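Local coordinates for minor capsid protein (Enterobacteria phage PRD1, PDB 1YQ5) that forms, with P31 and P2, the spike complexes at the 5-fold vertices of the phage capsid and is essential for infectivity, at residues L78-Y83 against K121-N126; F88-P93 against G101-L106. All coordinates share one frame; numbering follows the deposited sequence.

Contact 1 of 2, residues L78-Y83 against K121-N126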
ATOM      1  N   LEU A  78       7.103  -8.365  10.387  1.00 12.85           N
ATOM      2  CA  LEU A  78       8.061  -7.697   9.516  1.00 11.03           C
ATOM      3  C   LEU A  78       7.888  -8.227   8.099  1.00 11.38           C
ATOM      4  O   LEU A  78       7.904  -9.440   7.880  1.00  8.78           O
ATOM      5  CB  LEU A  78       9.488  -7.977   9.991  1.00 12.27           C
ATOM      6  CG  LEU A  78       9.756  -7.798  11.486  1.00 11.51           C
ATOM      7  CD1 LEU A  78      11.215  -8.109  11.764  1.00 11.97           C
ATOM      8  CD2 LEU A  78       9.413  -6.376  11.924  1.00 12.78           C
ATOM      9  N   LEU A  79       7.722  -7.324   7.139  1.00 10.62           N
ATOM     10  CA  LEU A  79       7.545  -7.740   5.752  1.00 11.57           C
ATOM     11  C   LEU A  79       8.590  -7.122   4.844  1.00 12.42           C
ATOM     12  O   LEU A  79       8.991  -5.973   5.031  1.00 11.48           O
ATOM     13  CB  LEU A  79       6.145  -7.372   5.254  1.00 11.75           C
ATOM     14  CG  LEU A  79       4.984  -8.123   5.907  1.00 13.13           C
ATOM     15  CD1 LEU A  79       4.772  -7.610   7.315  1.00 14.74           C
ATOM     16  CD2 LEU A  79       3.716  -7.932   5.081  1.00 13.83           C
ATOM     17  N   ARG A  80       9.029  -7.892   3.856  1.00 11.59           N
ATOM     18  CA  ARG A  80      10.037  -7.411   2.926  1.00 13.29           C
ATOM     19  C   ARG A  80       9.869  -7.948   1.514  1.00 13.10           C
ATOM     20  O   ARG A  80       9.577  -9.130   1.308  1.00 12.85           O
ATOM     21  CB  ARG A  80      11.437  -7.780   3.425  1.00 13.25           C
ATOM     22  CG  ARG A  80      12.557  -7.344   2.494  1.00 13.65           C
ATOM     23  CD  ARG A  80      13.908  -7.848   2.990  1.00 12.41           C
ATOM     24  NE  ARG A  80      14.088  -9.271   2.719  1.00 11.60           N
ATOM     25  CZ  ARG A  80      14.984 -10.041   3.332  1.00 14.04           C
ATOM     26  NH1 ARG A  80      15.784  -9.530   4.267  1.00 11.56           N
ATOM     27  NH2 ARG A  80      15.100 -11.317   2.992  1.00 11.67           N
ATOM     28  N   VAL A  81      10.061  -7.054   0.549  1.00 13.70           N
ATOM     29  CA  VAL A  81       9.990  -7.388  -0.865  1.00 12.75           C
ATOM     30  C   VAL A  81      11.288  -6.880  -1.472  1.00 13.46           C
ATOM     31  O   VAL A  81      11.714  -5.760  -1.183  1.00 12.20           O
ATOM     32  CB  VAL A  81       8.829  -6.669  -1.579  1.00 12.21           C
ATOM     33  CG1 VAL A  81       8.890  -6.955  -3.075  1.00 12.18           C
ATOM     34  CG2 VAL A  81       7.500  -7.122  -1.006  1.00 12.98           C
ATOM     35  N   LYS A  82      11.921  -7.700  -2.302  1.00 12.20           N
ATOM     36  CA  LYS A  82      13.164  -7.294  -2.940  1.00 12.54           C
ATOM     37  C   LYS A  82      13.120  -7.513  -4.439  1.00 12.01           C
ATOM     38  O   LYS A  82      12.426  -8.402  -4.927  1.00 10.39           O
ATOM     39  CB  LYS A  82      14.346  -8.088  -2.381  1.00 14.04           C
ATOM     40  CG  LYS A  82      14.514  -8.004  -0.877  1.00 16.59           C
ATOM     41  CD  LYS A  82      15.803  -8.680  -0.435  1.00 18.78           C
ATOM     42  CE  LYS A  82      15.789 -10.161  -0.746  1.00 17.52           C
ATOM     43  NZ  LYS A  82      17.128 -10.794  -0.523  1.00 17.40           N
ATOM     44  N   TYR A  83      13.851  -6.673  -5.161  1.00 14.10           N
ATOM     45  CA  TYR A  83      13.984  -6.803  -6.604  1.00 13.95           C
ATOM     46  C   TYR A  83      15.320  -6.174  -6.970  1.00 14.99           C
ATOM     47  O   TYR A  83      15.523  -4.972  -6.785  1.00 13.71           O
ATOM     48  CB  TYR A  83      12.869  -6.097  -7.373  1.00 14.04           C
ATOM     49  CG  TYR A  83      12.966  -6.419  -8.850  1.00 14.42           C
ATOM     50  CD1 TYR A  83      12.561  -7.665  -9.333  1.00 15.29           C
ATOM     51  CD2 TYR A  83      13.572  -5.534  -9.739  1.00 15.85           C
ATOM     52  CE1 TYR A  83      12.766  -8.026 -10.663  1.00 16.02           C
ATOM     53  CE2 TYR A  83      13.787  -5.887 -11.079  1.00 16.24           C
ATOM     54  CZ  TYR A  83      13.384  -7.135 -11.529  1.00 15.65           C
ATOM     55  OH  TYR A  83      13.616  -7.504 -12.832  1.00 13.17           O
ATOM     56  N   LYS A 121      11.514 -11.099  -4.803  1.00 12.59           N
ATOM     57  CA  LYS A 121      11.699 -11.974  -3.651  1.00 12.83           C
ATOM     58  C   LYS A 121      10.833 -11.502  -2.487  1.00 12.91           C
ATOM     59  O   LYS A 121      10.732 -10.303  -2.224  1.00 10.72           O
ATOM     60  CB  LYS A 121      13.172 -12.002  -3.245  1.00 12.48           C
ATOM     61  CG  LYS A 121      14.097 -12.570  -4.322  1.00 14.36           C
ATOM     62  CD  LYS A 121      15.549 -12.569  -3.863  1.00 14.81           C
ATOM     63  CE  LYS A 121      16.461 -13.210  -4.901  1.00 14.93           C
ATOM     64  NZ  LYS A 121      17.882 -13.233  -4.449  1.00 12.70           N
ATOM     65  N   PHE A 122      10.210 -12.449  -1.793  1.00 12.39           N
ATOM     66  CA  PHE A 122       9.329 -12.119  -0.680  1.00 12.51           C
ATOM     67  C   PHE A 122       9.710 -12.811   0.622  1.00 13.08           C
ATOM     68  O   PHE A 122      10.176 -13.956   0.621  1.00 14.34           O
ATOM     69  CB  PHE A 122       7.880 -12.498  -1.019  1.00 11.77           C
ATOM     70  CG  PHE A 122       7.357 -11.853  -2.270  1.00 12.54           C
ATOM     71  CD1 PHE A 122       7.686 -12.359  -3.525  1.00 13.27           C
ATOM     72  CD2 PHE A 122       6.539 -10.728  -2.193  1.00 12.39           C
ATOM     73  CE1 PHE A 122       7.208 -11.757  -4.689  1.00 12.95           C
ATOM     74  CE2 PHE A 122       6.057 -10.115  -3.348  1.00 13.16           C
ATOM     75  CZ  PHE A 122       6.394 -10.633  -4.602  1.00 13.73           C
ATOM     76  N   SER A 123       9.486 -12.115   1.732  1.00 12.21           N
ATOM     77  CA  SER A 123       9.767 -12.666   3.051  1.00 11.38           C
ATOM     78  C   SER A 123       9.063 -11.873   4.139  1.00 11.95           C
ATOM     79  O   SER A 123       8.795 -10.677   3.991  1.00 10.65           O
ATOM     80  CB  SER A 123      11.270 -12.672   3.340  1.00 12.72           C
ATOM     81  OG  SER A 123      11.535 -13.360   4.557  1.00 12.04           O
ATOM     82  N   LEU A 124       8.757 -12.559   5.232  1.00 11.42           N
ATOM     83  CA  LEU A 124       8.114 -11.933   6.377  1.00 11.04           C
ATOM     84  C   LEU A 124       8.275 -12.851   7.580  1.00 11.51           C
ATOM     85  O   LEU A 124       8.636 -14.022   7.435  1.00 11.22           O
ATOM     86  CB  LEU A 124       6.626 -11.670   6.087  1.00 11.21           C
ATOM     87  CG  LEU A 124       5.655 -12.831   5.841  1.00 12.48           C
ATOM     88  CD1 LEU A 124       5.401 -13.598   7.139  1.00 13.85           C
ATOM     89  CD2 LEU A 124       4.341 -12.274   5.308  1.00 13.73           C
ATOM     90  N   CYS A 125       8.020 -12.310   8.763  1.00 10.77           N
ATOM     91  CA  CYS A 125       8.115 -13.065  10.004  1.00 12.18           C
ATOM     92  C   CYS A 125       7.494 -12.191  11.064  1.00 11.99           C
ATOM     93  O   CYS A 125       6.983 -11.115  10.766  1.00 11.87           O
ATOM     94  CB  CYS A 125       9.577 -13.295  10.394  1.00 11.73           C
ATOM     95  SG  CYS A 125      10.416 -11.788  11.042  1.00 14.07           S
ATOM     96  N   ASN A 126       7.518 -12.679  12.296  1.00 10.69           N
ATOM     97  CA  ASN A 126       7.057 -11.905  13.432  1.00 12.76           C
ATOM     98  C   ASN A 126       8.374 -11.795  14.192  1.00 13.15           C
ATOM     99  O   ASN A 126       9.132 -12.771  14.251  1.00 13.24           O
ATOM    100  CB  ASN A 126       6.039 -12.669  14.266  1.00 13.20           C
ATOM    101  CG  ASN A 126       5.585 -11.878  15.474  1.00 14.38           C
ATOM    102  OD1 ASN A 126       4.633 -11.090  15.400  1.00 16.17           O
ATOM    103  ND2 ASN A 126       6.277 -12.060  16.588  1.00 11.79           N
TER
HETATM  104  O   HOH W   1      19.209 -12.444  -1.804  1.00 22.95           O

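Contact 2 of 2, residues F88-P93 against G101-L106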
ATOM      1  N   PHE A  88      12.369  -3.371   0.001  1.00 13.49           N
ATOM      2  CA  PHE A  88      11.333  -2.532   0.590  1.00 13.45           C
ATOM      3  C   PHE A  88      10.777  -3.236   1.813  1.00 14.14           C
ATOM      4  O   PHE A  88      10.468  -4.429   1.766  1.00 12.90           O
ATOM      5  CB  PHE A  88      10.228  -2.284  -0.435  1.00 14.35           C
ATOM      6  CG  PHE A  88      10.749  -1.913  -1.798  1.00 13.69           C
ATOM      7  CD1 PHE A  88      10.983  -2.889  -2.758  1.00 13.42           C
ATOM      8  CD2 PHE A  88      11.041  -0.589  -2.106  1.00 15.28           C
ATOM      9  CE1 PHE A  88      11.502  -2.554  -4.008  1.00 14.66           C
ATOM     10  CE2 PHE A  88      11.560  -0.244  -3.351  1.00 16.01           C
ATOM     11  CZ  PHE A  88      11.790  -1.232  -4.306  1.00 14.09           C
ATOM     12  N   VAL A  89      10.637  -2.495   2.906  1.00 12.44           N
ATOM     13  CA  VAL A  89      10.162  -3.093   4.143  1.00 12.87           C
ATOM     14  C   VAL A  89       9.100  -2.300   4.883  1.00 13.62           C
ATOM     15  O   VAL A  89       8.839  -1.131   4.587  1.00 12.66           O
ATOM     16  CB  VAL A  89      11.328  -3.292   5.124  1.00 12.55           C
ATOM     17  CG1 VAL A  89      12.434  -4.101   4.468  1.00 10.96           C
ATOM     18  CG2 VAL A  89      11.857  -1.935   5.573  1.00 13.42           C
ATOM     19  N   VAL A  90       8.504  -2.968   5.863  1.00 13.09           N
ATOM     20  CA  VAL A  90       7.507  -2.372   6.731  1.00 13.89           C
ATOM     21  C   VAL A  90       7.351  -3.278   7.947  1.00 13.75           C
ATOM     22  O   VAL A  90       7.526  -4.496   7.853  1.00 12.98           O
ATOM     23  CB  VAL A  90       6.136  -2.229   6.031  1.00 13.93           C
ATOM     24  CG1 VAL A  90       5.418  -3.580   5.975  1.00 16.16           C
ATOM     25  CG2 VAL A  90       5.294  -1.204   6.771  1.00 17.05           C
ATOM     26  N   ALA A  91       7.050  -2.672   9.089  1.00 13.13           N
ATOM     27  CA  ALA A  91       6.831  -3.413  10.324  1.00 13.19           C
ATOM     28  C   ALA A  91       5.395  -3.100  10.740  1.00 13.08           C
ATOM     29  O   ALA A  91       4.983  -1.943  10.708  1.00 11.25           O
ATOM     30  CB  ALA A  91       7.814  -2.957  11.395  1.00 13.22           C
ATOM     31  N   CYS A  92       4.636  -4.124  11.118  1.00 13.06           N
ATOM     32  CA  CYS A  92       3.242  -3.936  11.504  1.00 13.64           C
ATOM     33  C   CYS A  92       2.957  -4.501  12.892  1.00 13.53           C
ATOM     34  O   CYS A  92       2.969  -5.717  13.089  1.00 12.10           O
ATOM     35  CB  CYS A  92       2.328  -4.620  10.483  1.00 13.87           C
ATOM     36  SG  CYS A  92       2.714  -4.197   8.757  1.00 15.91           S
ATOM     37  N   PRO A  93       2.700  -3.621  13.876  1.00 13.06           N
ATOM     38  CA  PRO A  93       2.416  -4.069  15.242  1.00 12.79           C
ATOM     39  C   PRO A  93       1.243  -5.046  15.296  1.00 13.30           C
ATOM     40  O   PRO A  93       0.160  -4.767  14.783  1.00 13.15           O
ATOM     41  CB  PRO A  93       2.126  -2.762  15.979  1.00 13.53           C
ATOM     42  CG  PRO A  93       3.032  -1.785  15.269  1.00 11.73           C
ATOM     43  CD  PRO A  93       2.802  -2.151  13.815  1.00 12.66           C
ATOM     44  N   GLY A 101       0.057  -8.461   9.013  1.00 12.06           N
ATOM     45  CA  GLY A 101       0.562  -7.231   8.444  1.00 12.66           C
ATOM     46  C   GLY A 101       0.310  -7.137   6.955  1.00 11.79           C
ATOM     47  O   GLY A 101      -0.204  -8.070   6.334  1.00 11.14           O
ATOM     48  N   THR A 102       0.703  -6.008   6.383  1.00 11.78           N
ATOM     49  CA  THR A 102       0.497  -5.757   4.969  1.00 11.65           C
ATOM     50  C   THR A 102       1.586  -4.869   4.388  1.00 12.35           C
ATOM     51  O   THR A 102       2.050  -3.940   5.045  1.00 12.38           O
ATOM     52  CB  THR A 102      -0.853  -5.029   4.737  1.00 12.19           C
ATOM     53  OG1 THR A 102      -1.938  -5.868   5.158  1.00 11.69           O
ATOM     54  CG2 THR A 102      -1.016  -4.657   3.267  1.00 10.88           C
ATOM     55  N   ILE A 103       1.997  -5.168   3.162  1.00 13.09           N
ATOM     56  CA  ILE A 103       2.962  -4.330   2.464  1.00 12.41           C
ATOM     57  C   ILE A 103       2.518  -4.284   1.008  1.00 14.04           C
ATOM     58  O   ILE A 103       2.276  -5.322   0.385  1.00 13.66           O
ATOM     59  CB  ILE A 103       4.428  -4.845   2.554  1.00 13.83           C
ATOM     60  CG1 ILE A 103       5.369  -3.759   2.007  1.00 15.06           C
ATOM     61  CG2 ILE A 103       4.610  -6.134   1.760  1.00 13.86           C
ATOM     62  CD1 ILE A 103       6.856  -4.043   2.197  1.00 14.28           C
ATOM     63  N   SER A 104       2.372  -3.072   0.486  1.00 12.63           N
ATOM     64  CA  SER A 104       1.951  -2.874  -0.892  1.00 13.20           C
ATOM     65  C   SER A 104       2.893  -1.881  -1.530  1.00 13.79           C
ATOM     66  O   SER A 104       3.263  -0.881  -0.912  1.00 12.46           O
ATOM     67  CB  SER A 104       0.517  -2.357  -0.949  1.00 15.06           C
ATOM     68  OG  SER A 104      -0.378  -3.381  -0.556  1.00 19.04           O
ATOM     69  N   LEU A 105       3.261  -2.152  -2.776  1.00 13.20           N
ATOM     70  CA  LEU A 105       4.217  -1.317  -3.480  1.00 13.06           C
ATOM     71  C   LEU A 105       3.967  -1.182  -4.973  1.00 13.91           C
ATOM     72  O   LEU A 105       3.530  -2.125  -5.629  1.00 14.49           O
ATOM     73  CB  LEU A 105       5.616  -1.915  -3.307  1.00 12.77           C
ATOM     74  CG  LEU A 105       6.108  -2.246  -1.902  1.00 13.13           C
ATOM     75  CD1 LEU A 105       6.954  -3.515  -1.936  1.00 14.22           C
ATOM     76  CD2 LEU A 105       6.902  -1.073  -1.357  1.00 12.80           C
ATOM     77  N   LEU A 106       4.249   0.005  -5.494  1.00 13.07           N
ATOM     78  CA  LEU A 106       4.176   0.271  -6.925  1.00 12.82           C
ATOM     79  C   LEU A 106       5.630   0.639  -7.187  1.00 12.82           C
ATOM     80  O   LEU A 106       6.112   1.649  -6.684  1.00 11.77           O
ATOM     81  CB  LEU A 106       3.278   1.469  -7.254  1.00 13.03           C
ATOM     82  CG  LEU A 106       3.407   1.921  -8.721  1.00 14.70           C
ATOM     83  CD1 LEU A 106       3.035   0.771  -9.636  1.00 15.17           C
ATOM     84  CD2 LEU A 106       2.520   3.131  -8.998  1.00 16.75           C
TER

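Contact 1 of 2, residues L78-Y83 against K121-N126
L79 and L124 stand side by side on one face of two antiparallel strands, with L79 CG 3.9 Å from L124 CB. The next pair on this face is V81 and F122. V81 CG1 is anti to the backbone N (chi1 175°), which leaves CG2 as the branch that meets the F122 ring, 3.9 Å from CD2. Bulky apolar chains suit this side because it is turned into the protein: L79, F122 and L124 rest on I63, M65 and V67 of strand 59-68, and V81 on I103 and L105 of strand 100-109. The backbones are close as well, L78 O lying 2.9 Å from L124 CA in a CA-H...O contact. Six hydrogen bonds, two in each of the pairs L78 with C125, R80 with S123 and K82 with K121, tie the strands together; that from K121 N to K82 O is nearly straight (2.8 Å, 170° at the hydrogen).

On the other face R80, K82 and K121 are partly exposed, which suits long charged chains, while S123 is buried. K121 runs out extended while K82 bends at chi3 (-63°), so that K82 CE passes 3.9 Å from K121 CD. Their ammonium nitrogens NZ, 4.7 Å apart, both donate to one water, at 2.9 Å from K82 and 3.1 Å from K121. D28 forms salt bridges with K82 and R80, which probably eases the crowding of positive charge. R80 NH2 lies near the CB of small S123. Toward L78 and C125 the same face turns apolar: L78 CD1 touches C125 SG, and L78 packs on T98 of a neighbouring subunit. Antiparallel pairing with one apolar face packed on a second five-stranded sheet fits the beta jelly-roll of the P5 C-terminal domain.

Contact 2 of 2, residues F88-P93 against G101-L106
F88 meets L105 where two strands of opposite sheets of the beta jelly-roll face each other, F88 CB lying 3.7 Å from L105 CD2. Next along the strands V90 and I103 overlap while pointing opposite ways, V90 CG1 reaching I103 CB at 3.8 Å and T102 O at 3.5 Å. The chain of I103 is extended at its end (chi2 172°), which carries CD1 to 3.7 Å from F88 O. Leucine, isoleucine and valine suit such a layer, since their branches fill the space between two backbones that no ladder of hydrogen bonds joins. At the far end C92 and G101 come close; without a side chain, G101 lets the C92 sulfur lie against its CA, and T102 N donates to C92 SG (3.6 Å, 161° at the hydrogen).

The strands run at 155° to each other and spread from one end to the other: C92 CA and G101 CA are 5.2 Å apart, F88 CA and L105 CA 8.3 Å. Each is held by its own sheet, since C92 bonds through its backbone to Y77 while G101 and I103 bond to V67 and M65.

Beyond this shell lies the trimer. T66 of a second subunit covers both F88 and L105, and L105 of the third subunit packs on T102 and S104. Small hydroxyl side chains serve well at this seam, because they can bond to main-chain carbonyls across it: S104 OG to S104 O, and T102 OG1 to V89 O, both acceptors belonging to the third subunit.

Overall arrangement
Contacts 1 and 2 join through strands 76-83 and 86-93, consecutive in the chain and neighbours in one sheet. V81 O lies 2.7 Å from F88 N, and L79 N 2.9 Å from V90 O, both probable hydrogen bonds. The centres of the contacts are 8 Å apart, and both segments of contact 2 fall within the sequence that separates 78-83 from 121-126. Their roles differ: contact 1 pairs strands within a sheet, whereas contact 2 spans the two sheets near an edge. L79 and V81 of contact 1 also reach across to the strand 101-106 of contact 2. Contact 2 borders both other subunits, whereas contact 1 touches one of them through L78.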